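Local atomic coordinates of hemolysin BL lytic component L1 (Bacillus cereus, PDB entry 7NMQ), a protein that serves as lytic component L1 of the haemolysin BL enterotoxin and probably helps to form pores in the membranes of target cells. Residues A[37-42]-A[277-282]; A[168-173]-A[272-277]; A[211-216]-A[228-233]. All blocks are in the same frame, centred on the assembly; numbering follows the deposited sequence. Where two conformers were deposited one is given.

How the interactions relate
Interactions 1 and 2 lie side by side at one end of the elongated helical bundle, with centres 9 Å apart. They share Asn277 and helix 275-325, and Arg275 NH1 probably bonds to Ser40 O between them. Together they tie the loop 37-42 and the turn 168-173 to the start of that helix. Interaction 3 lies elsewhere, its centre 29 Å from interaction 1 and 32 Å from interaction 2. It joins helix 203-216 to the hairpin strand 225-230, in regions predicted to cross the membrane. Along the chain, interaction 1 spans interaction 2, which in turn spans interaction 3. The predicted membrane region therefore lies, in sequence, between the chain segments that meet in interactions 1 and 2.

Interaction 1 of 3, residues A[37-42]-A[277-282]; sequences VNLSNI and NQAVLS
Leu39 and Val37 close on the methyl of Ala279, which faces them from helix 275-325. Leu39 can be followed outward. Its CB is still 5.2 Å from Ala279 CB. CG lies anti to the carbonyl carbon (chi1 -78°) and comes to 3.8 Å of Ala279 CB. At the tip, both methyls reach the same carbon. CD2 is the closer, 3.5 Å from Ala279 CB, and CD1 is 4.0 Å from it. The branched end of the leucine therefore straddles a single methyl. Val37 meets that methyl through one branch only. Its CG2, anti to the backbone N, lies 3.6 Å from Ala279 CB. The same CG2 is 3.7 Å from Ser282 OG, one helical turn further on. The valine methyl thus rests on the helix face made by residues 279 and 282. The contact is small, largely apolar and mostly buried. The nearest CA atoms across it, those of Val37 and Ala279, are 6.1 Å apart.

The loop is shaped by its own bonds. Asn38 OD1 accepts from Ser40 N at 3.0 Å, with the donor in the carbonyl plane and an N-H...O angle of 161°. This is an Asx turn. A type II beta turn follows from Leu39 to Ile42 and carries the chain on toward the next helix. Asn38 is exposed; Val37 points toward the helix, and the end of Leu39 comes near it.

Segment 37-42 belongs to the link between helices 10-33 and 45-103. Val37 is held at its backbone by Gln59 and His56, and its side chain also packs on Leu52 and Ile55 of helix 45-103. Leu39 touches Leu52 and, from helix 161-169, Leu162. The two side chains thus pack against helices 45-103, 161-169 and 275-325.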
ATOM      1  N   VAL A  37     -10.051  -8.372  23.400  1.00 12.19           N
ATOM      2  CA  VAL A  37      -9.702  -9.749  23.846  1.00 12.73           C
ATOM      3  C   VAL A  37     -10.592 -10.127  25.022  1.00 12.92           C
ATOM      4  O   VAL A  37     -10.752  -9.364  25.978  1.00 13.27           O
ATOM      5  CB  VAL A  37      -8.215  -9.869  24.187  1.00 12.84           C
ATOM      6  CG1 VAL A  37      -7.779  -9.024  25.374  1.00 13.24           C
ATOM      7  CG2 VAL A  37      -7.810 -11.303  24.439  1.00 13.43           C
ATOM      8  N   ASN A  38     -11.102 -11.344  24.964  1.00 13.34           N
ATOM      9  CA  ASN A  38     -11.940 -11.899  26.038  1.00 13.16           C
ATOM     10  C   ASN A  38     -11.075 -12.712  27.003  1.00 12.90           C
ATOM     11  O   ASN A  38     -10.694 -13.836  26.698  1.00 12.84           O
ATOM     12  CB  ASN A  38     -13.078 -12.734  25.447  1.00 13.64           C
ATOM     13  CG  ASN A  38     -14.007 -13.292  26.520  1.00 16.02           C
ATOM     14  OD1 ASN A  38     -13.832 -13.091  27.723  1.00 16.15           O
ATOM     15  ND2 ASN A  38     -15.000 -14.010  26.061  1.00 17.05           N
ATOM     16  N   LEU A  39     -10.817 -12.140  28.166  1.00 13.54           N
ATOM     17  CA  LEU A  39     -10.222 -12.887  29.309  1.00 13.75           C
ATOM     18  C   LEU A  39     -11.126 -12.784  30.528  1.00 14.11           C
ATOM     19  O   LEU A  39     -10.629 -12.816  31.670  1.00 17.09           O
ATOM     20  CB  LEU A  39      -8.823 -12.351  29.579  1.00 15.00           C
ATOM     21  CG  LEU A  39      -7.805 -12.891  28.580  1.00 14.96           C
ATOM     22  CD1 LEU A  39      -6.532 -12.088  28.654  1.00 16.75           C
ATOM     23  CD2 LEU A  39      -7.533 -14.382  28.798  1.00 14.92           C
ATOM     24  N   SER A  40     -12.422 -12.662  30.316  0.50 15.29           N
ATOM     25  CA  SER A  40     -13.377 -12.562  31.438  0.50 16.67           C
ATOM     26  C   SER A  40     -13.425 -13.907  32.178  0.50 17.73           C
ATOM     27  O   SER A  40     -13.355 -14.957  31.535  0.50 18.19           O
ATOM     28  CB  SER A  40     -14.718 -12.146  30.957  0.50 17.15           C
ATOM     29  OG  SER A  40     -15.290 -13.177  30.180  0.50 21.05           O
ATOM     30  N   ASN A  41     -13.522 -13.849  33.502  1.00 19.36           N
ATOM     31  CA  ASN A  41     -13.636 -15.025  34.405  1.00 21.43           C
ATOM     32  C   ASN A  41     -12.364 -15.858  34.370  1.00 19.64           C
ATOM     33  O   ASN A  41     -12.409 -17.055  34.644  1.00 26.58           O
ATOM     34  CB  ASN A  41     -14.848 -15.906  34.073  1.00 25.64           C
ATOM     35  CG  ASN A  41     -15.187 -16.859  35.205  1.00 30.22           C
ATOM     36  OD1 ASN A  41     -15.283 -16.429  36.344  1.00 38.90           O
ATOM     37  ND2 ASN A  41     -15.360 -18.144  34.922  1.00 35.44           N
ATOM     38  N   ILE A  42     -11.229 -15.221  34.120  1.00 20.05           N
ATOM     39  CA  ILE A  42      -9.902 -15.826  34.322  1.00 21.00           C
ATOM     40  C   ILE A  42      -9.218 -14.937  35.340  1.00 19.51           C
ATOM     41  O   ILE A  42      -9.223 -13.701  35.151  1.00 20.64           O
ATOM     42  CB  ILE A  42      -9.156 -15.955  33.000  1.00 21.79           C
ATOM     43  CG1 ILE A  42      -9.919 -16.957  32.134  1.00 25.83           C
ATOM     44  CG2 ILE A  42      -7.690 -16.332  33.200  1.00 24.22           C
ATOM     45  CD1 ILE A  42      -9.433 -17.052  30.749  1.00 26.89           C
ATOM     46  N   ASN A 277      -5.966 -19.647  25.855  1.00 13.71           N
ATOM     47  CA  ASN A 277      -5.133 -19.927  24.666  1.00 13.55           C
ATOM     48  C   ASN A 277      -5.689 -19.148  23.489  1.00 13.57           C
ATOM     49  O   ASN A 277      -4.864 -18.638  22.656  1.00 14.09           O
ATOM     50  CB  ASN A 277      -5.033 -21.421  24.422  1.00 15.59           C
ATOM     51  CG  ASN A 277      -4.040 -22.057  25.377  1.00 19.40           C
ATOM     52  OD1 ASN A 277      -4.399 -22.762  26.299  1.00 26.42           O
ATOM     53  ND2 ASN A 277      -2.766 -21.880  25.122  1.00 25.04           N
ATOM     54  N   GLN A 278      -6.989 -18.958  23.394  1.00 13.20           N
ATOM     55  CA  GLN A 278      -7.555 -18.085  22.329  1.00 13.16           C
ATOM     56  C   GLN A 278      -7.025 -16.663  22.491  1.00 13.17           C
ATOM     57  O   GLN A 278      -6.807 -15.983  21.492  1.00 13.42           O
ATOM     58  CB  GLN A 278      -9.082 -18.101  22.317  1.00 13.55           C
ATOM     59  CG  GLN A 278      -9.619 -19.383  21.749  1.00 14.63           C
ATOM     60  CD  GLN A 278     -11.118 -19.424  21.654  1.00 17.49           C
ATOM     61  OE1 GLN A 278     -11.832 -18.651  22.288  1.00 21.58           O
ATOM     62  NE2 GLN A 278     -11.598 -20.346  20.854  1.00 19.04           N
ATOM     63  N   ALA A 279      -6.850 -16.212  23.724  1.00 12.52           N
ATOM     64  CA  ALA A 279      -6.345 -14.856  23.981  1.00 11.91           C
ATOM     65  C   ALA A 279      -4.891 -14.791  23.521  1.00 12.21           C
ATOM     66  O   ALA A 279      -4.505 -13.797  22.947  1.00 11.91           O
ATOM     67  CB  ALA A 279      -6.451 -14.486  25.442  1.00 13.49           C
ATOM     68  N   VAL A 280      -4.091 -15.792  23.811  1.00 12.22           N
ATOM     69  CA  VAL A 280      -2.682 -15.787  23.333  1.00 13.37           C
ATOM     70  C   VAL A 280      -2.684 -15.667  21.811  1.00 13.11           C
ATOM     71  O   VAL A 280      -1.892 -14.895  21.237  1.00 13.55           O
ATOM     72  CB  VAL A 280      -1.950 -17.043  23.794  1.00 16.04           C
ATOM     73  CG1 VAL A 280      -0.594 -17.155  23.119  1.00 17.94           C
ATOM     74  CG2 VAL A 280      -1.857 -17.030  25.297  1.00 18.27           C
ATOM     75  N   LEU A 281      -3.532 -16.433  21.160  1.00 13.43           N
ATOM     76  CA  LEU A 281      -3.595 -16.420  19.693  1.00 13.56           C
ATOM     77  C   LEU A 281      -3.983 -15.032  19.224  1.00 13.07           C
ATOM     78  O   LEU A 281      -3.358 -14.487  18.271  1.00 13.54           O
ATOM     79  CB  LEU A 281      -4.592 -17.470  19.220  1.00 15.41           C
ATOM     80  CG  LEU A 281      -4.058 -18.884  19.287  1.00 18.51           C
ATOM     81  CD1 LEU A 281      -5.150 -19.898  19.136  1.00 20.22           C
ATOM     82  CD2 LEU A 281      -2.977 -19.150  18.300  1.00 22.53           C
ATOM     83  N   SER A 282      -5.058 -14.487  19.757  1.00 11.48           N
ATOM     84  CA  SER A 282      -5.592 -13.231  19.201  1.00 11.66           C
ATOM     85  C   SER A 282      -4.608 -12.096  19.492  1.00 11.46           C
ATOM     86  O   SER A 282      -4.420 -11.255  18.605  1.00 12.00           O
ATOM     87  CB  SER A 282      -6.984 -12.954  19.696  1.00 14.58           C
ATOM     88  OG  SER A 282      -7.001 -12.709  21.071  1.00 15.65           O
TER

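Interaction 2 of 3, residues A[168-173]-A[272-277]; sequences GQQATI and KADRAN
Gln170 sets its CG anti to the carbonyl carbon (chi1 -66°) and stays extended to CD, sending its amide toward Asp274. Asp274 answers with CG between its backbone N and carbonyl carbon (chi1 71°). The place is a helix N-cap: Asp274 stands just before helix 275-325, and its OD1 accepts from Asn277 N at 2.9 Å. From that CG, OD1 caps the helix and OD2 faces Gln170.

Gln170 itself has just left helix 161-169 and opens a type I beta turn to Ile173. This turn delivers the chain to helix 173-200. The amide and carboxylate meet tip to tip, with their planes 82° apart. Gln170 OE1 and Asp274 OD2 are 3.0 Å apart. Both are modelled as acceptors, so the pair is not a hydrogen bond and would probably be repulsive as it stands. A water lies between Gln170 NE2 and Asp274 OD2, but the NE2 approach is short enough to be doubtful and the bond to OD2 is weak.

Deeper in, Ile173 lays its side chain obliquely across that of Asn277. It also packs on Val280 and on Thr163, Leu166 and Ala167 of helix 161-169. Ala276 CB lies 3.9 Å from Gln170 OE1.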
ATOM      1  N   GLY A 168       2.298 -18.496  32.906  1.00 12.18           N
ATOM      2  CA  GLY A 168       2.457 -18.961  34.281  1.00 13.01           C
ATOM      3  C   GLY A 168       1.354 -19.943  34.636  1.00 12.91           C
ATOM      4  O   GLY A 168       1.578 -20.862  35.422  1.00 15.91           O
ATOM      5  N   GLN A 169       0.200 -19.805  34.029  1.00 13.29           N
ATOM      6  CA  GLN A 169      -0.956 -20.707  34.247  1.00 14.01           C
ATOM      7  C   GLN A 169      -0.917 -21.954  33.364  1.00 14.74           C
ATOM      8  O   GLN A 169      -1.512 -22.965  33.775  1.00 15.75           O
ATOM      9  CB  GLN A 169      -2.274 -19.986  33.987  1.00 15.82           C
ATOM     10  CG  GLN A 169      -2.469 -18.780  34.871  1.00 17.51           C
ATOM     11  CD  GLN A 169      -3.792 -18.093  34.669  1.00 22.30           C
ATOM     12  OE1 GLN A 169      -4.628 -18.507  33.866  1.00 27.22           O
ATOM     13  NE2 GLN A 169      -3.995 -17.040  35.444  1.00 27.35           N
ATOM     14  N   GLN A 170      -0.380 -21.895  32.143  1.00 14.53           N
ATOM     15  CA  GLN A 170      -0.416 -23.003  31.141  1.00 13.90           C
ATOM     16  C   GLN A 170       0.916 -23.059  30.403  1.00 13.42           C
ATOM     17  O   GLN A 170       1.261 -22.083  29.678  1.00 13.76           O
ATOM     18  CB  GLN A 170      -1.561 -22.826  30.146  1.00 15.26           C
ATOM     19  CG  GLN A 170      -2.933 -22.949  30.795  1.00 17.40           C
ATOM     20  CD  GLN A 170      -4.056 -23.171  29.812  1.00 19.37           C
ATOM     21  OE1 GLN A 170      -5.118 -22.563  29.922  1.00 25.27           O
ATOM     22  NE2 GLN A 170      -3.850 -24.073  28.871  1.00 19.02           N
ATOM     23  N   ALA A 171       1.653 -24.132  30.590  1.00 20.18           N
ATOM     24  CA  ALA A 171       3.041 -24.300  30.111  1.00 20.46           C
ATOM     25  C   ALA A 171       3.101 -24.405  28.594  1.00 19.75           C
ATOM     26  O   ALA A 171       4.191 -24.233  28.071  1.00 20.85           O
ATOM     27  CB  ALA A 171       3.642 -25.519  30.786  1.00 21.21           C
ATOM     28  N   THR A 172       1.984 -24.660  27.915  1.00 19.78           N
ATOM     29  CA  THR A 172       1.974 -24.815  26.448  1.00 19.48           C
ATOM     30  C   THR A 172       1.960 -23.433  25.767  1.00 18.36           C
ATOM     31  O   THR A 172       2.109 -23.404  24.553  1.00 18.87           O
ATOM     32  CB  THR A 172       0.784 -25.657  25.996  1.00 20.75           C
ATOM     33  OG1 THR A 172      -0.404 -25.080  26.537  1.00 22.21           O
ATOM     34  CG2 THR A 172       0.920 -27.104  26.418  1.00 23.72           C
ATOM     35  N   ILE A 173       1.690 -22.349  26.476  1.00 18.19           N
ATOM     36  CA  ILE A 173       1.497 -21.000  25.869  1.00 17.25           C
ATOM     37  C   ILE A 173       2.732 -20.532  25.108  1.00 17.00           C
ATOM     38  O   ILE A 173       2.566 -20.018  23.998  1.00 17.24           O
ATOM     39  CB  ILE A 173       0.966 -20.006  26.899  1.00 17.64           C
ATOM     40  CG1 ILE A 173      -0.524 -20.310  27.069  1.00 19.15           C
ATOM     41  CG2 ILE A 173       1.227 -18.561  26.494  1.00 16.12           C
ATOM     42  CD1 ILE A 173      -1.232 -19.483  28.058  1.00 19.77           C
ATOM     43  N   LYS A 272      -9.751 -24.967  18.473  1.00 23.26           N
ATOM     44  CA  LYS A 272      -9.434 -26.028  19.450  1.00 25.19           C
ATOM     45  C   LYS A 272      -8.982 -25.450  20.795  1.00 23.87           C
ATOM     46  O   LYS A 272      -8.964 -26.216  21.773  1.00 28.18           O
ATOM     47  CB  LYS A 272      -8.444 -27.019  18.846  1.00 31.27           C
ATOM     48  CG  LYS A 272      -6.973 -26.684  18.944  1.00 32.62           C
ATOM     49  CD  LYS A 272      -6.137 -27.740  18.269  1.00 37.02           C
ATOM     50  CE  LYS A 272      -4.692 -27.333  18.096  1.00 39.14           C
ATOM     51  NZ  LYS A 272      -4.067 -28.086  16.980  1.00 42.77           N
ATOM     52  N   ALA A 273      -8.709 -24.161  20.888  1.00 20.87           N
ATOM     53  CA  ALA A 273      -8.124 -23.557  22.102  1.00 19.68           C
ATOM     54  C   ALA A 273      -9.212 -23.175  23.111  1.00 19.26           C
ATOM     55  O   ALA A 273     -10.305 -22.752  22.722  1.00 20.39           O
ATOM     56  CB  ALA A 273      -7.314 -22.354  21.680  1.00 18.75           C
ATOM     57  N   ASP A 274      -8.875 -23.265  24.396  1.00 18.66           N
ATOM     58  CA  ASP A 274      -9.692 -22.703  25.491  1.00 19.42           C
ATOM     59  C   ASP A 274      -9.566 -21.174  25.497  1.00 18.27           C
ATOM     60  O   ASP A 274      -8.829 -20.629  24.705  1.00 17.78           O
ATOM     61  CB  ASP A 274      -9.283 -23.328  26.830  1.00 20.43           C
ATOM     62  CG  ASP A 274      -7.927 -22.909  27.380  1.00 21.19           C
ATOM     63  OD1 ASP A 274      -7.218 -22.096  26.733  1.00 22.71           O
ATOM     64  OD2 ASP A 274      -7.617 -23.339  28.513  1.00 24.31           O
ATOM     65  N   ARG A 275     -10.235 -20.503  26.430  1.00 13.50           N
ATOM     66  CA  ARG A 275     -10.336 -19.025  26.411  1.00 12.53           C
ATOM     67  C   ARG A 275      -8.926 -18.419  26.536  1.00 12.16           C
ATOM     68  O   ARG A 275      -8.623 -17.431  25.855  1.00 12.22           O
ATOM     69  CB  ARG A 275     -11.304 -18.491  27.467  1.00 13.59           C
ATOM     70  CG  ARG A 275     -11.339 -16.978  27.494  1.00 13.64           C
ATOM     71  CD  ARG A 275     -12.483 -16.484  28.353  1.00 14.30           C
ATOM     72  NE  ARG A 275     -13.797 -16.847  27.860  1.00 15.10           N
ATOM     73  CZ  ARG A 275     -14.949 -16.573  28.492  1.00 15.40           C
ATOM     74  NH1 ARG A 275     -14.929 -16.006  29.671  1.00 16.31           N
ATOM     75  NH2 ARG A 275     -16.107 -16.900  27.958  1.00 18.57           N
ATOM     76  N   ALA A 276      -8.123 -18.855  27.513  1.00 13.14           N
ATOM     77  CA  ALA A 276      -6.775 -18.290  27.719  1.00 13.00           C
ATOM     78  C   ALA A 276      -5.934 -18.471  26.452  1.00 13.10           C
ATOM     79  O   ALA A 276      -5.251 -17.522  26.039  1.00 13.68           O
ATOM     80  CB  ALA A 276      -6.110 -18.937  28.901  1.00 14.22           C
ATOM     81  N   ASN A 277      -5.966 -19.647  25.855  1.00 13.71           N
ATOM     82  CA  ASN A 277      -5.133 -19.927  24.666  1.00 13.55           C
ATOM     83  C   ASN A 277      -5.689 -19.148  23.489  1.00 13.57           C
ATOM     84  O   ASN A 277      -4.864 -18.638  22.656  1.00 14.09           O
ATOM     85  CB  ASN A 277      -5.033 -21.421  24.422  1.00 15.59           C
ATOM     86  CG  ASN A 277      -4.040 -22.057  25.377  1.00 19.40           C
ATOM     87  OD1 ASN A 277      -4.399 -22.762  26.299  1.00 26.42           O
ATOM     88  ND2 ASN A 277      -2.766 -21.880  25.122  1.00 25.04           N
TER
HETATM   89  O   HOH W   1      -5.242 -25.549  27.332  1.00 29.06           O

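Interaction 3 of 3, residues A[211-216]-A[228-233]; sequences AAIGGA and PAVVGG
The backbone of Ala216 in segment 211-216 meets Val231 just past strand 225-230, where the axes of helix segment 211-216 and strand 228-230 come within 8.0 Å with their directions 125° apart. Val231 N donates to Ala216 O at 2.8 Å, and the bond is nearly straight at 164°. The donor sits above the carbonyl plane, 42° out of it. The bond joins residue 216 to the chain as it leaves the strand.

Side chains close in around this bond. Ala216 carries much of the contact. Its CB is 3.4 Å from Val231 O and 3.9 Å from Val230 CG1. Val231 touches the bonded oxygen as well, with CG2 3.3 Å from Ala216 O. One turn back along the helix, Ile213 and Val230 cross at a slant and touch through methyl branches. Ile213 CG2 lies 4.0 Å from Val230 CG2. Val230 therefore uses both methyls, CG1 on Ala216 and CG2 on Ile213.

Strand 217-222 follows the helix in sequence and pairs antiparallel with strand 225-230 in a two-stranded hairpin. This is consistent with the beta tongue of ClyA-type toxins, and both segments probably belong to membrane-crossing parts of the chain. In ClyA the tongue is refolded when the toxin enters the membrane; a similar role here is only inferred.

Past the strand the chain reverses in a type II beta turn from Val230 to Gly233, closed by Gly233 N to Val230 O at 2.9 Å. Gly232 has a positive phi, which suits a residue without a side chain. Ala229 pairs through its backbone with Val218 of the neighbouring strand. Ile213 and Val230 also both pack on Met256 of helix 247-272.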
ATOM      1  N   ALA A 211      -7.041  -5.932  -8.083  1.00 14.47           N
ATOM      2  CA  ALA A 211      -8.523  -5.961  -8.157  1.00 14.35           C
ATOM      3  C   ALA A 211      -9.001  -7.374  -7.830  1.00 13.92           C
ATOM      4  O   ALA A 211      -9.994  -7.511  -7.087  1.00 15.68           O
ATOM      5  CB  ALA A 211      -9.025  -5.535  -9.503  1.00 16.37           C
ATOM      6  N   ALA A 212      -8.346  -8.383  -8.367  1.00 13.21           N
ATOM      7  CA  ALA A 212      -8.774  -9.796  -8.140  1.00 13.54           C
ATOM      8  C   ALA A 212      -8.655 -10.149  -6.669  1.00 13.23           C
ATOM      9  O   ALA A 212      -9.576 -10.745  -6.109  1.00 13.87           O
ATOM     10  CB  ALA A 212      -7.924 -10.721  -8.976  1.00 13.16           C
ATOM     11  N   ILE A 213      -7.557  -9.782  -6.051  1.00 12.89           N
ATOM     12  CA  ILE A 213      -7.378 -10.101  -4.611  1.00 12.65           C
ATOM     13  C   ILE A 213      -8.360  -9.283  -3.804  1.00 13.42           C
ATOM     14  O   ILE A 213      -9.051  -9.876  -2.944  1.00 13.92           O
ATOM     15  CB  ILE A 213      -5.935  -9.819  -4.176  1.00 12.88           C
ATOM     16  CG1 ILE A 213      -4.977 -10.782  -4.875  1.00 14.00           C
ATOM     17  CG2 ILE A 213      -5.857  -9.892  -2.637  1.00 13.61           C
ATOM     18  CD1 ILE A 213      -3.516 -10.507  -4.618  1.00 14.50           C
ATOM     19  N   GLY A 214      -8.409  -7.969  -3.991  1.00 14.55           N
ATOM     20  CA  GLY A 214      -9.285  -7.133  -3.151  1.00 14.85           C
ATOM     21  C   GLY A 214     -10.713  -7.629  -3.227  1.00 15.71           C
ATOM     22  O   GLY A 214     -11.379  -7.695  -2.171  1.00 17.09           O
ATOM     23  N   GLY A 215     -11.183  -7.991  -4.424  1.00 15.42           N
ATOM     24  CA  GLY A 215     -12.571  -8.395  -4.627  1.00 15.37           C
ATOM     25  C   GLY A 215     -12.882  -9.737  -3.983  1.00 15.57           C
ATOM     26  O   GLY A 215     -14.062  -9.971  -3.776  1.00 18.38           O
ATOM     27  N   ALA A 216     -11.874 -10.542  -3.671  1.00 14.88           N
ATOM     28  CA  ALA A 216     -12.013 -11.926  -3.176  1.00 15.05           C
ATOM     29  C   ALA A 216     -11.688 -12.002  -1.690  1.00 14.53           C
ATOM     30  O   ALA A 216     -11.874 -13.098  -1.124  1.00 15.60           O
ATOM     31  CB  ALA A 216     -11.167 -12.860  -3.974  1.00 15.73           C
ATOM     32  N   PRO A 228      -7.551 -12.739   7.374  1.00 16.29           N
ATOM     33  CA  PRO A 228      -8.013 -12.681   6.000  1.00 14.83           C
ATOM     34  C   PRO A 228      -7.737 -13.964   5.224  1.00 14.20           C
ATOM     35  O   PRO A 228      -6.822 -14.694   5.527  1.00 15.09           O
ATOM     36  CB  PRO A 228      -7.234 -11.570   5.325  1.00 16.44           C
ATOM     37  CG  PRO A 228      -6.164 -11.230   6.270  1.00 18.37           C
ATOM     38  CD  PRO A 228      -6.335 -11.955   7.580  1.00 17.47           C
ATOM     39  N   ALA A 229      -8.531 -14.157   4.178  1.00 12.77           N
ATOM     40  CA  ALA A 229      -8.299 -15.178   3.150  1.00 11.91           C
ATOM     41  C   ALA A 229      -8.778 -14.636   1.812  1.00 12.07           C
ATOM     42  O   ALA A 229      -9.601 -13.733   1.798  1.00 14.12           O
ATOM     43  CB  ALA A 229      -9.063 -16.428   3.496  1.00 12.77           C
ATOM     44  N   VAL A 230      -8.218 -15.172   0.737  1.00 11.64           N
ATOM     45  CA  VAL A 230      -8.566 -14.725  -0.634  1.00 11.64           C
ATOM     46  C   VAL A 230      -9.349 -15.847  -1.309  1.00 11.92           C
ATOM     47  O   VAL A 230      -8.784 -16.879  -1.653  1.00 11.92           O
ATOM     48  CB  VAL A 230      -7.303 -14.361  -1.411  1.00 11.67           C
ATOM     49  CG1 VAL A 230      -7.655 -13.909  -2.794  1.00 12.83           C
ATOM     50  CG2 VAL A 230      -6.502 -13.278  -0.678  1.00 13.55           C
ATOM     51  N   VAL A 231     -10.653 -15.652  -1.412  1.00 12.58           N
ATOM     52  CA  VAL A 231     -11.547 -16.721  -1.930  1.00 13.19           C
ATOM     53  C   VAL A 231     -11.134 -17.100  -3.344  1.00 13.08           C
ATOM     54  O   VAL A 231     -11.215 -16.209  -4.201  1.00 14.45           O
ATOM     55  CB  VAL A 231     -12.999 -16.260  -1.897  1.00 13.70           C
ATOM     56  CG1 VAL A 231     -13.893 -17.305  -2.529  1.00 15.04           C
ATOM     57  CG2 VAL A 231     -13.437 -15.911  -0.483  1.00 13.87           C
ATOM     58  N   GLY A 232     -10.807 -18.360  -3.588  1.00 13.26           N
ATOM     59  CA  GLY A 232     -10.404 -18.850  -4.919  1.00 13.07           C
ATOM     60  C   GLY A 232      -8.979 -18.474  -5.279  1.00 13.99           C
ATOM     61  O   GLY A 232      -8.571 -18.695  -6.437  1.00 15.23           O
ATOM     62  N   GLY A 233      -8.226 -17.908  -4.351  1.00 13.21           N
ATOM     63  CA  GLY A 233      -6.845 -17.476  -4.625  1.00 12.96           C
ATOM     64  C   GLY A 233      -6.759 -16.570  -5.859  1.00 14.15           C
ATOM     65  O   GLY A 233      -7.510 -15.595  -5.961  1.00 14.56           O
TER